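Local structure of inosine-uridine nucleoside N-ribohydrolase (Xanthomonas oryzae pv. oryzae, 4KL0) at residues 31-36 with 133-138; 96-101 with 154-159; 263-268 with 280-285. The protein binds calcium and probably belongs to the nucleoside hydrolases, which cleave N-glycosidic bonds, although its own substrate and reaction have not been established. All coordinates share one frame; numbering follows the deposited sequence.

Contact 1 of 3, residues 31-36 with 133-138. With CA (calcium ion), chain B.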
loop_
_atom_site.group_PDB
_atom_site.type_symbol
_atom_site.label_atom_id
_atom_site.label_comp_id
_atom_site.label_asym_id
_atom_site.label_seq_id
_atom_site.Cartn_x
_atom_site.Cartn_y
_atom_site.Cartn_z
ATOM N N LEU A 31 -6.668 -0.615 -10.156
ATOM C CA LEU A 31 -5.992 -1.930 -10.156
ATOM C C LEU A 31 -4.874 -1.846 -9.092
ATOM O O LEU A 31 -4.021 -0.900 -9.138
ATOM C CB LEU A 31 -5.331 -2.226 -11.513
ATOM C CG LEU A 31 -6.259 -1.918 -12.698
ATOM C CD1 LEU A 31 -5.471 -2.142 -14.027
ATOM C CD2 LEU A 31 -7.487 -2.771 -12.652
ATOM N N LEU A 32 -4.909 -2.774 -8.135
ATOM C CA LEU A 32 -3.993 -2.741 -6.977
ATOM C C LEU A 32 -3.103 -3.981 -6.989
ATOM O O LEU A 32 -3.561 -5.116 -7.186
ATOM C CB LEU A 32 -4.840 -2.660 -5.705
ATOM C CG LEU A 32 -4.128 -2.559 -4.379
ATOM C CD1 LEU A 32 -3.330 -1.232 -4.321
ATOM C CD2 LEU A 32 -5.132 -2.568 -3.168
ATOM N N PHE A 33 -1.803 -3.762 -6.731
ATOM C CA PHE A 33 -0.798 -4.824 -6.676
ATOM C C PHE A 33 -0.202 -4.798 -5.274
ATOM O O PHE A 33 0.275 -3.751 -4.836
ATOM C CB PHE A 33 0.295 -4.533 -7.727
ATOM C CG PHE A 33 -0.252 -4.433 -9.112
ATOM C CD1 PHE A 33 -0.202 -5.538 -9.967
ATOM C CD2 PHE A 33 -0.789 -3.237 -9.551
ATOM C CE1 PHE A 33 -0.783 -5.429 -11.278
ATOM C CE2 PHE A 33 -1.360 -3.135 -10.849
ATOM C CZ PHE A 33 -1.306 -4.271 -11.695
ATOM N N THR A 34 -0.332 -5.894 -4.516
ATOM C CA THR A 34 -0.206 -5.818 -3.044
ATOM C C THR A 34 0.294 -7.122 -2.425
ATOM O O THR A 34 0.268 -8.174 -3.076
ATOM C CB THR A 34 -1.585 -5.481 -2.499
ATOM O OG1 THR A 34 -1.595 -5.414 -1.067
ATOM C CG2 THR A 34 -2.612 -6.504 -2.928
ATOM N N ASP A 35 0.873 -7.040 -1.220
ATOM C CA ASP A 35 1.518 -8.196 -0.557
ATOM C C ASP A 35 1.141 -8.191 0.924
ATOM O O ASP A 35 1.984 -8.000 1.782
ATOM C CB ASP A 35 3.053 -8.164 -0.734
ATOM C CG ASP A 35 3.698 -6.835 -0.268
ATOM O OD1 ASP A 35 2.962 -5.912 0.170
ATOM O OD2 ASP A 35 4.969 -6.767 -0.288
ATOM N N PRO A 36 -0.128 -8.445 1.207
ATOM C CA PRO A 36 -0.602 -8.231 2.604
ATOM C C PRO A 36 -0.123 -9.307 3.603
ATOM O O PRO A 36 0.304 -10.444 3.257
ATOM C CB PRO A 36 -2.126 -8.320 2.461
ATOM C CG PRO A 36 -2.343 -9.295 1.274
ATOM C CD PRO A 36 -1.225 -8.837 0.298
ATOM N N ARG A 133 -4.955 -11.680 -15.838
ATOM C CA ARG A 133 -5.868 -11.905 -16.968
ATOM C C ARG A 133 -7.104 -10.994 -16.916
ATOM O O ARG A 133 -7.453 -10.292 -17.897
ATOM C CB ARG A 133 -6.321 -13.361 -17.014
ATOM C CG ARG A 133 -6.947 -13.669 -18.371
ATOM C CD ARG A 133 -5.853 -13.785 -19.444
ATOM N NE ARG A 133 -5.827 -12.686 -20.425
ATOM C CZ ARG A 133 -4.713 -12.268 -21.046
ATOM N NH1 ARG A 133 -3.538 -12.844 -20.776
ATOM N NH2 ARG A 133 -4.754 -11.268 -21.928
ATOM N N ALA A 134 -7.758 -10.967 -15.757
ATOM C CA ALA A 134 -8.941 -10.120 -15.611
ATOM C C ALA A 134 -8.622 -8.643 -15.795
ATOM O O ALA A 134 -9.429 -7.930 -16.343
ATOM C CB ALA A 134 -9.663 -10.381 -14.275
ATOM N N MET A 135 -7.459 -8.172 -15.307
ATOM C CA MET A 135 -7.056 -6.786 -15.517
ATOM C C MET A 135 -6.946 -6.494 -17.017
ATOM O O MET A 135 -7.300 -5.392 -17.464
ATOM C CB MET A 135 -5.722 -6.470 -14.793
ATOM C CG MET A 135 -5.864 -6.453 -13.247
ATOM S SD MET A 135 -4.217 -6.085 -12.460
ATOM C CE MET A 135 -4.800 -5.785 -10.696
ATOM N N CYS A 136 -6.380 -7.448 -17.765
ATOM C CA CYS A 136 -6.254 -7.295 -19.219
ATOM C C CYS A 136 -7.647 -7.106 -19.858
ATOM O O CYS A 136 -7.899 -6.115 -20.610
ATOM C CB CYS A 136 -5.547 -8.500 -19.851
ATOM S SG CYS A 136 -3.747 -8.567 -19.603
ATOM N N GLU A 137 -8.541 -8.049 -19.565
ATOM C CA GLU A 137 -9.920 -7.979 -20.080
ATOM C C GLU A 137 -10.593 -6.673 -19.706
ATOM O O GLU A 137 -11.346 -6.097 -20.494
ATOM C CB GLU A 137 -10.747 -9.146 -19.565
ATOM C CG GLU A 137 -10.185 -10.514 -19.937
ATOM C CD GLU A 137 -11.139 -11.645 -19.563
ATOM O OE1 GLU A 137 -12.366 -11.381 -19.446
ATOM O OE2 GLU A 137 -10.679 -12.797 -19.373
ATOM N N ARG A 138 -10.319 -6.178 -18.499
ATOM C CA ARG A 138 -10.925 -4.943 -18.069
ATOM C C ARG A 138 -10.343 -3.694 -18.763
ATOM O O ARG A 138 -11.081 -2.752 -19.052
ATOM C CB ARG A 138 -10.892 -4.818 -16.522
ATOM C CG ARG A 138 -11.487 -3.488 -16.035
ATOM C CD ARG A 138 -11.533 -3.416 -14.500
ATOM N NE ARG A 138 -12.237 -4.543 -13.905
ATOM C CZ ARG A 138 -13.563 -4.557 -13.766
ATOM N NH1 ARG A 138 -14.276 -3.518 -14.210
ATOM N NH2 ARG A 138 -14.170 -5.602 -13.179
HETATM CA CA CA B . 3.003 -3.517 0.835
HETATM O O HOH W 1 5.431 -4.375 0.513
HETATM O O HOH W 2 4.784 -1.504 0.623
HETATM O O HOH W 3 4.058 -3.203 3.064
#
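The Phe33 ring carries the methyl end of Met135 over one face. Met135 CE stands 3.9 Å above the ring plane, displaced toward the rim. The sulfur sits more obliquely, and Met135 SD comes within 3.5 Å of Phe33 CZ. This is a Met-aromatic contact joined to a CH-pi contact. Met135 CE lies 4.3 Å from the centroid of the Phe33 ring and 25° off its normal. The two side chains meet tip to tip. Both have CG anti to their own carbonyl carbon. The Met135 chain then runs on extended, which carries its end from the helix to the strand.

Leu31 meets the same methyl from the strand: Leu31 CB is 3.7 Å from Met135 CE. Met135 CE also lies 3.8 Å from Leu32 O, a van der Waals contact. Arg138, one turn beyond Met135, only grazes Leu31 with its CD; its NE is held in a salt bridge by Asp62.

Strand 28-34 is a parallel strand inside the central sheet of a Rossmann-like fold. The helix segment 133-138 runs nearly antiparallel to it, at 160°. Leu160 of helix 155-163 and Val64 of strand 58-65 also touch Met135.

Beyond the strand, Asp35 OD1 binds the calcium ion at 2.5 Å, while OD2 accepts a hydrogen bond from a water that also binds the metal. Asp42, Ile151 O and Asp318 complete the protein ligands. The contact thus divides its chemistry along one strand: apolar packing of 31-33 on a single methionine, and a carboxylate at 35 whose charge is probably offset by calcium.

Contact 2 of 3, residues 96-101 with 154-159; sequences RGQDYP and MTDASA
Asp156 OD1 is the best-held polar atom, gripped by two hydrogen bonds. Gln98 N donates to Asp156 OD1 at 2.8 Å, nearly straight at 164°, and meets the syn lone pair of that oxygen. The other bond comes from a water that also accepts from Gln98 NE2. A second water donates to both Asp156 OD2 and Gln98 O, so each carboxylate oxygen is tied to the loop. In this Rossmann-like fold, a carboxylate from the first turn of helix 155-163 thus accepts a backbone N-H from the loop after strand 93-96. Met154 is the N-cap residue of the helix. The nearby helix start would tend to favour the charged form of Asp156.

Gly97 lets the carboxylate come close: Gly97 CA is 3.2 Å from Asp156 OD1, and a CB there would clash with OD2. The Gln98 and Asp156 side chains slide past each other in opposite directions. Gln98 has its CG in the crowded position between backbone N and carbonyl carbon (chi1 75°), then extends along the helix. Its CG rests on Thr155 CG2, and its amide end reaches Ala159 CB.

Thr155 turns its two branches to different tasks. CG2, anti to the backbone N, packs on Gln98 and Tyr100. OG1 is hydrogen-bonded to Asp203. The Tyr100 side chain crosses Thr155 at about a right angle, and its OH is hydrogen-bonded to His110 and to Gly68 N. At the base of that tyrosine, Tyr100 CB lies 3.3 Å from Thr155 OG1.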
loop_
_atom_site.group_PDB
_atom_site.type_symbol
_atom_site.label_atom_id
_atom_site.label_comp_id
_atom_site.label_asym_id
_atom_site.label_seq_id
_atom_site.Cartn_x
_atom_site.Cartn_y
_atom_site.Cartn_z
ATOM N N ARG A 96 -4.081 -14.498 -7.316
ATOM C CA ARG A 96 -2.687 -14.758 -7.023
ATOM C C ARG A 96 -1.811 -14.335 -8.225
ATOM O O ARG A 96 -2.086 -14.742 -9.369
ATOM C CB ARG A 96 -2.529 -16.278 -6.822
ATOM C CG ARG A 96 -1.136 -16.776 -6.977
ATOM C CD ARG A 96 -0.992 -18.238 -6.637
ATOM N NE ARG A 96 -1.013 -19.148 -7.760
ATOM C CZ ARG A 96 -1.199 -20.455 -7.595
ATOM N NH1 ARG A 96 -1.190 -21.276 -8.642
ATOM N NH2 ARG A 96 -1.387 -20.934 -6.352
ATOM N N GLY A 97 -0.709 -13.619 -7.974
ATOM C CA GLY A 97 0.233 -13.269 -9.009
ATOM C C GLY A 97 1.109 -14.439 -9.436
ATOM O O GLY A 97 0.985 -15.558 -8.921
ATOM N N GLN A 98 1.969 -14.198 -10.408
ATOM C CA GLN A 98 2.828 -15.266 -10.936
ATOM C C GLN A 98 4.185 -15.469 -10.215
ATOM O O GLN A 98 4.630 -14.656 -9.382
ATOM C CB GLN A 98 3.066 -15.003 -12.421
ATOM C CG GLN A 98 4.045 -13.868 -12.662
ATOM C CD GLN A 98 4.359 -13.625 -14.130
ATOM O OE1 GLN A 98 5.524 -13.778 -14.566
ATOM N NE2 GLN A 98 3.352 -13.218 -14.888
ATOM N N ASP A 99 4.869 -16.567 -10.528
ATOM C CA ASP A 99 6.141 -16.860 -9.922
ATOM C C ASP A 99 7.213 -15.838 -10.290
ATOM O O ASP A 99 7.209 -15.261 -11.372
ATOM C CB ASP A 99 6.623 -18.225 -10.423
ATOM C CG ASP A 99 5.988 -19.401 -9.656
ATOM O OD1 ASP A 99 5.351 -19.205 -8.577
ATOM O OD2 ASP A 99 6.162 -20.557 -10.150
ATOM N N TYR A 100 8.166 -15.666 -9.412
ATOM C CA TYR A 100 9.239 -14.771 -9.709
ATOM C C TYR A 100 10.461 -15.335 -9.020
ATOM O O TYR A 100 10.357 -16.189 -8.147
ATOM C CB TYR A 100 8.851 -13.328 -9.221
ATOM C CG TYR A 100 8.748 -13.218 -7.733
ATOM C CD1 TYR A 100 9.850 -12.896 -6.964
ATOM C CD2 TYR A 100 7.558 -13.518 -7.116
ATOM C CE1 TYR A 100 9.751 -12.816 -5.574
ATOM C CE2 TYR A 100 7.429 -13.456 -5.759
ATOM C CZ TYR A 100 8.537 -13.129 -4.996
ATOM O OH TYR A 100 8.409 -13.069 -3.618
ATOM N N PRO A 101 11.655 -14.878 -9.402
ATOM C CA PRO A 101 12.891 -15.445 -8.837
ATOM C C PRO A 101 13.147 -15.061 -7.360
ATOM O O PRO A 101 12.932 -13.899 -7.020
ATOM C CB PRO A 101 13.968 -14.871 -9.750
ATOM C CG PRO A 101 13.393 -13.638 -10.316
ATOM C CD PRO A 101 11.899 -13.889 -10.463
ATOM N N MET A 154 6.803 -5.896 -8.172
ATOM C CA MET A 154 6.190 -5.485 -9.410
ATOM C C MET A 154 6.149 -6.608 -10.451
ATOM O O MET A 154 5.879 -6.311 -11.618
ATOM C CB MET A 154 6.974 -4.274 -9.951
ATOM C CG MET A 154 6.424 -2.985 -9.307
ATOM S SD MET A 154 7.583 -1.578 -9.113
ATOM C CE MET A 154 8.066 -1.855 -7.435
ATOM N N THR A 155 6.302 -7.871 -10.040
ATOM C CA THR A 155 6.239 -8.999 -11.020
ATOM C C THR A 155 4.973 -8.921 -11.891
ATOM O O THR A 155 5.015 -9.024 -13.141
ATOM C CB THR A 155 6.186 -10.292 -10.234
ATOM O OG1 THR A 155 7.329 -10.353 -9.374
ATOM C CG2 THR A 155 6.104 -11.503 -11.139
ATOM N N ASP A 156 3.827 -8.766 -11.249
ATOM C CA ASP A 156 2.534 -8.730 -11.982
ATOM C C ASP A 156 2.237 -7.403 -12.656
ATOM O O ASP A 156 1.628 -7.378 -13.764
ATOM C CB ASP A 156 1.405 -9.144 -11.038
ATOM C CG ASP A 156 1.735 -10.441 -10.365
ATOM O OD1 ASP A 156 1.901 -11.459 -11.083
ATOM O OD2 ASP A 156 1.890 -10.475 -9.145
ATOM N N ALA A 157 2.578 -6.279 -12.015
ATOM C CA ALA A 157 2.374 -5.015 -12.674
ATOM C C ALA A 157 3.186 -4.939 -13.958
ATOM O O ALA A 157 2.706 -4.402 -14.942
ATOM C CB ALA A 157 2.741 -3.825 -11.712
ATOM N N SER A 158 4.399 -5.464 -13.928
ATOM C CA SER A 158 5.229 -5.426 -15.137
ATOM C C SER A 158 4.617 -6.407 -16.143
ATOM O O SER A 158 4.554 -6.065 -17.340
ATOM C CB SER A 158 6.643 -5.839 -14.793
ATOM O OG SER A 158 7.434 -5.977 -15.980
ATOM N N ALA A 159 4.182 -7.601 -15.685
ATOM C CA ALA A 159 3.497 -8.568 -16.571
ATOM C C ALA A 159 2.314 -7.943 -17.298
ATOM O O ALA A 159 2.078 -8.235 -18.470
ATOM C CB ALA A 159 3.061 -9.836 -15.825
HETATM O O HOH W 4 3.595 -12.395 -8.063
HETATM O O HOH W 5 1.455 -11.741 -13.797
#

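Contact 3 of 3, residues 263-268 with 280-285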
loop_
_atom_site.group_PDB
_atom_site.type_symbol
_atom_site.label_atom_id
_atom_site.label_comp_id
_atom_site.label_asym_id
_atom_site.label_seq_id
_atom_site.Cartn_x
_atom_site.Cartn_y
_atom_site.Cartn_z
ATOM N N GLY A 263 7.596 -7.826 19.107
ATOM C CA GLY A 263 8.654 -8.743 18.687
ATOM C C GLY A 263 9.952 -7.994 18.405
ATOM O O GLY A 263 11.060 -8.472 18.730
ATOM N N LEU A 264 9.863 -6.812 17.811
ATOM C CA LEU A 264 11.074 -6.029 17.504
ATOM C C LEU A 264 11.759 -5.508 18.804
ATOM O O LEU A 264 12.983 -5.615 19.035
ATOM C CB LEU A 264 10.693 -4.922 16.487
ATOM C CG LEU A 264 11.703 -3.838 16.134
ATOM C CD1 LEU A 264 12.933 -4.536 15.487
ATOM C CD2 LEU A 264 11.144 -2.751 15.212
ATOM N N TRP A 265 10.928 -5.024 19.710
ATOM C CA TRP A 265 11.411 -4.591 21.023
ATOM C C TRP A 265 12.116 -5.704 21.811
ATOM O O TRP A 265 13.237 -5.503 22.303
ATOM C CB TRP A 265 10.199 -4.102 21.832
ATOM C CG TRP A 265 10.606 -3.842 23.233
ATOM C CD1 TRP A 265 10.323 -4.608 24.315
ATOM C CD2 TRP A 265 11.450 -2.795 23.682
ATOM N NE1 TRP A 265 10.929 -4.094 25.427
ATOM C CE2 TRP A 265 11.611 -2.964 25.084
ATOM C CE3 TRP A 265 12.059 -1.708 23.063
ATOM C CZ2 TRP A 265 12.362 -2.103 25.853
ATOM C CZ3 TRP A 265 12.822 -0.837 23.828
ATOM C CH2 TRP A 265 12.975 -1.046 25.231
ATOM N N GLU A 266 11.496 -6.883 21.879
ATOM C CA GLU A 266 12.029 -8.011 22.676
ATOM C C GLU A 266 13.340 -8.480 22.064
ATOM O O GLU A 266 14.298 -8.824 22.785
ATOM C CB GLU A 266 11.009 -9.149 22.756
ATOM C CG GLU A 266 9.792 -8.714 23.609
ATOM C CD GLU A 266 8.690 -9.754 23.773
ATOM O OE1 GLU A 266 8.652 -10.788 23.042
ATOM O OE2 GLU A 266 7.843 -9.511 24.672
ATOM N N GLY A 267 13.404 -8.413 20.738
ATOM C CA GLY A 267 14.549 -8.950 19.992
ATOM C C GLY A 267 15.752 -8.069 20.249
ATOM O O GLY A 267 16.869 -8.567 20.467
ATOM N N ILE A 268 15.521 -6.760 20.244
ATOM C CA ILE A 268 16.544 -5.744 20.473
ATOM C C ILE A 268 16.997 -5.830 21.928
ATOM O O ILE A 268 18.197 -5.821 22.207
ATOM C CB ILE A 268 16.035 -4.342 20.179
ATOM C CG1 ILE A 268 15.908 -4.130 18.663
ATOM C CG2 ILE A 268 16.987 -3.273 20.777
ATOM C CD1 ILE A 268 15.158 -2.841 18.305
ATOM N N TRP A 280 18.232 2.881 18.959
ATOM C CA TRP A 280 17.683 2.984 17.627
ATOM C C TRP A 280 16.156 2.893 17.742
ATOM O O TRP A 280 15.433 3.571 17.013
ATOM C CB TRP A 280 18.188 1.863 16.755
ATOM C CG TRP A 280 17.425 1.757 15.510
ATOM C CD1 TRP A 280 17.668 2.416 14.352
ATOM C CD2 TRP A 280 16.248 0.961 15.285
ATOM N NE1 TRP A 280 16.758 2.055 13.399
ATOM C CE2 TRP A 280 15.865 1.165 13.943
ATOM C CE3 TRP A 280 15.503 0.083 16.079
ATOM C CZ2 TRP A 280 14.742 0.539 13.368
ATOM C CZ3 TRP A 280 14.409 -0.562 15.514
ATOM C CH2 TRP A 280 14.036 -0.329 14.161
ATOM N N PHE A 281 15.691 2.087 18.679
ATOM C CA PHE A 281 14.248 1.890 18.837
ATOM C C PHE A 281 13.562 3.183 19.337
ATOM O O PHE A 281 12.569 3.643 18.738
ATOM C CB PHE A 281 13.942 0.739 19.770
ATOM C CG PHE A 281 12.478 0.417 19.853
ATOM C CD1 PHE A 281 11.621 1.178 20.649
ATOM C CD2 PHE A 281 11.957 -0.672 19.166
ATOM C CE1 PHE A 281 10.256 0.899 20.716
ATOM C CE2 PHE A 281 10.584 -0.957 19.248
ATOM C CZ PHE A 281 9.742 -0.168 20.047
ATOM N N PHE A 282 14.065 3.754 20.435
ATOM C CA PHE A 282 13.534 5.057 20.886
ATOM C C PHE A 282 13.610 6.172 19.792
ATOM O O PHE A 282 12.666 6.969 19.605
ATOM C CB PHE A 282 14.167 5.468 22.239
ATOM C CG PHE A 282 13.476 4.849 23.430
ATOM C CD1 PHE A 282 12.680 5.626 24.280
ATOM C CD2 PHE A 282 13.554 3.504 23.663
ATOM C CE1 PHE A 282 11.992 5.048 25.347
ATOM C CE2 PHE A 282 12.883 2.911 24.724
ATOM C CZ PHE A 282 12.102 3.680 25.583
ATOM N N ARG A 283 14.694 6.209 19.034
ATOM C CA ARG A 283 14.870 7.229 17.998
ATOM C C ARG A 283 13.972 6.981 16.772
ATOM O O ARG A 283 13.681 7.885 15.959
ATOM C CB ARG A 283 16.347 7.276 17.598
ATOM C CG ARG A 283 16.672 8.027 16.334
ATOM C CD ARG A 283 18.187 8.078 16.126
ATOM N NE ARG A 283 18.762 6.932 15.405
ATOM C CZ ARG A 283 19.608 6.043 15.941
ATOM N NH1 ARG A 283 19.960 6.131 17.213
ATOM N NH2 ARG A 283 20.101 5.054 15.208
ATOM N N THR A 284 13.523 5.744 16.632
ATOM C CA THR A 284 12.717 5.410 15.487
ATOM C C THR A 284 11.235 5.553 15.814
ATOM O O THR A 284 10.470 6.021 14.948
ATOM C CB THR A 284 12.983 3.995 15.022
ATOM O OG1 THR A 284 14.313 3.916 14.497
ATOM C CG2 THR A 284 12.018 3.609 13.903
ATOM N N PHE A 285 10.849 5.136 17.011
ATOM C CA PHE A 285 9.425 5.024 17.384
ATOM C C PHE A 285 8.948 5.999 18.443
ATOM O O PHE A 285 7.732 6.146 18.676
ATOM C CB PHE A 285 9.086 3.596 17.826
ATOM C CG PHE A 285 9.325 2.573 16.753
ATOM C CD1 PHE A 285 8.455 2.439 15.664
ATOM C CD2 PHE A 285 10.473 1.774 16.794
ATOM C CE1 PHE A 285 8.699 1.513 14.676
ATOM C CE2 PHE A 285 10.725 0.858 15.794
ATOM C CZ PHE A 285 9.821 0.714 14.743
#
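Helices 248-269 and 278-285 form a helical hairpin whose two arms pack through aromatic and aliphatic side chains. The short segments run at 155° to each other, close to antiparallel, with axes 11.4 Å apart at closest approach. Trp265 and Phe281 meet in the middle as a T-shaped (edge-to-face) pair. The six-membered ring of Trp265 turns its edge to the face of Phe281, with centroids 5.1 Å apart and planes at 70°. Both residues have CG anti to the backbone N, and their side chains cross at about a right angle. Trp265 CE3 stands over the centre of one Phe281 face. Phe285 CD2, one turn along the same helix, stands over the centre of the opposite face. The Phe281 ring is therefore sandwiched, and Leu264 CG and Ile268 CD1 meet it at the edge.

Phe282 brings its ring edge to the far corner of the indole, with Phe282 CE2 3.9 Å from Trp265 CZ3. The indole nitrogen of Trp265 turns elsewhere, to a hydrogen bond with Leu302 O. Ile307 of helix 304-307 adds to the packing around Trp265, Phe281 and Phe282.

On the other flank, Leu264 also has CG anti to its backbone N. Leu264 CD2 reaches the edge of Trp280 and lies 3.7 Å from Phe285 CE2. Ile268 CD1 comes to the edge of the Trp280 ring, 3.7 Å from Trp280 CZ3. Its CG1 is anti to the carbonyl carbon, and the chain runs on extended to CD1 (chi2 169°). One face of the Trp280 ring takes Thr284 OG1, 3.1 Å above the plane near the rim. Thr284 OG1 donates to Trp280 O at 2.8 Å, from above the carbonyl plane.

Contacts 1 and 2 are neighbours, with centres 10 Å apart. They interlock along the chain, their segments coming in the order 31-36, 96-101, 133-138, 154-159. They touch where Phe33 CE1 packs 3.5 Å from Ala157 CA, so strand 28-34 meets helix 155-163. Contact 1 supplies Asp35 to the calcium site; contact 2 lies further off, the Tyr100 side chain about 12 Å from the ion. Both belong to the central sheet and its flanking helices and loops. Contact 3 follows later in the chain, across the chain's centre from contact 1, their centres 35 Å apart. It is separate helical packing, of helices 248-269 and 278-285, away from the annotated metal sites.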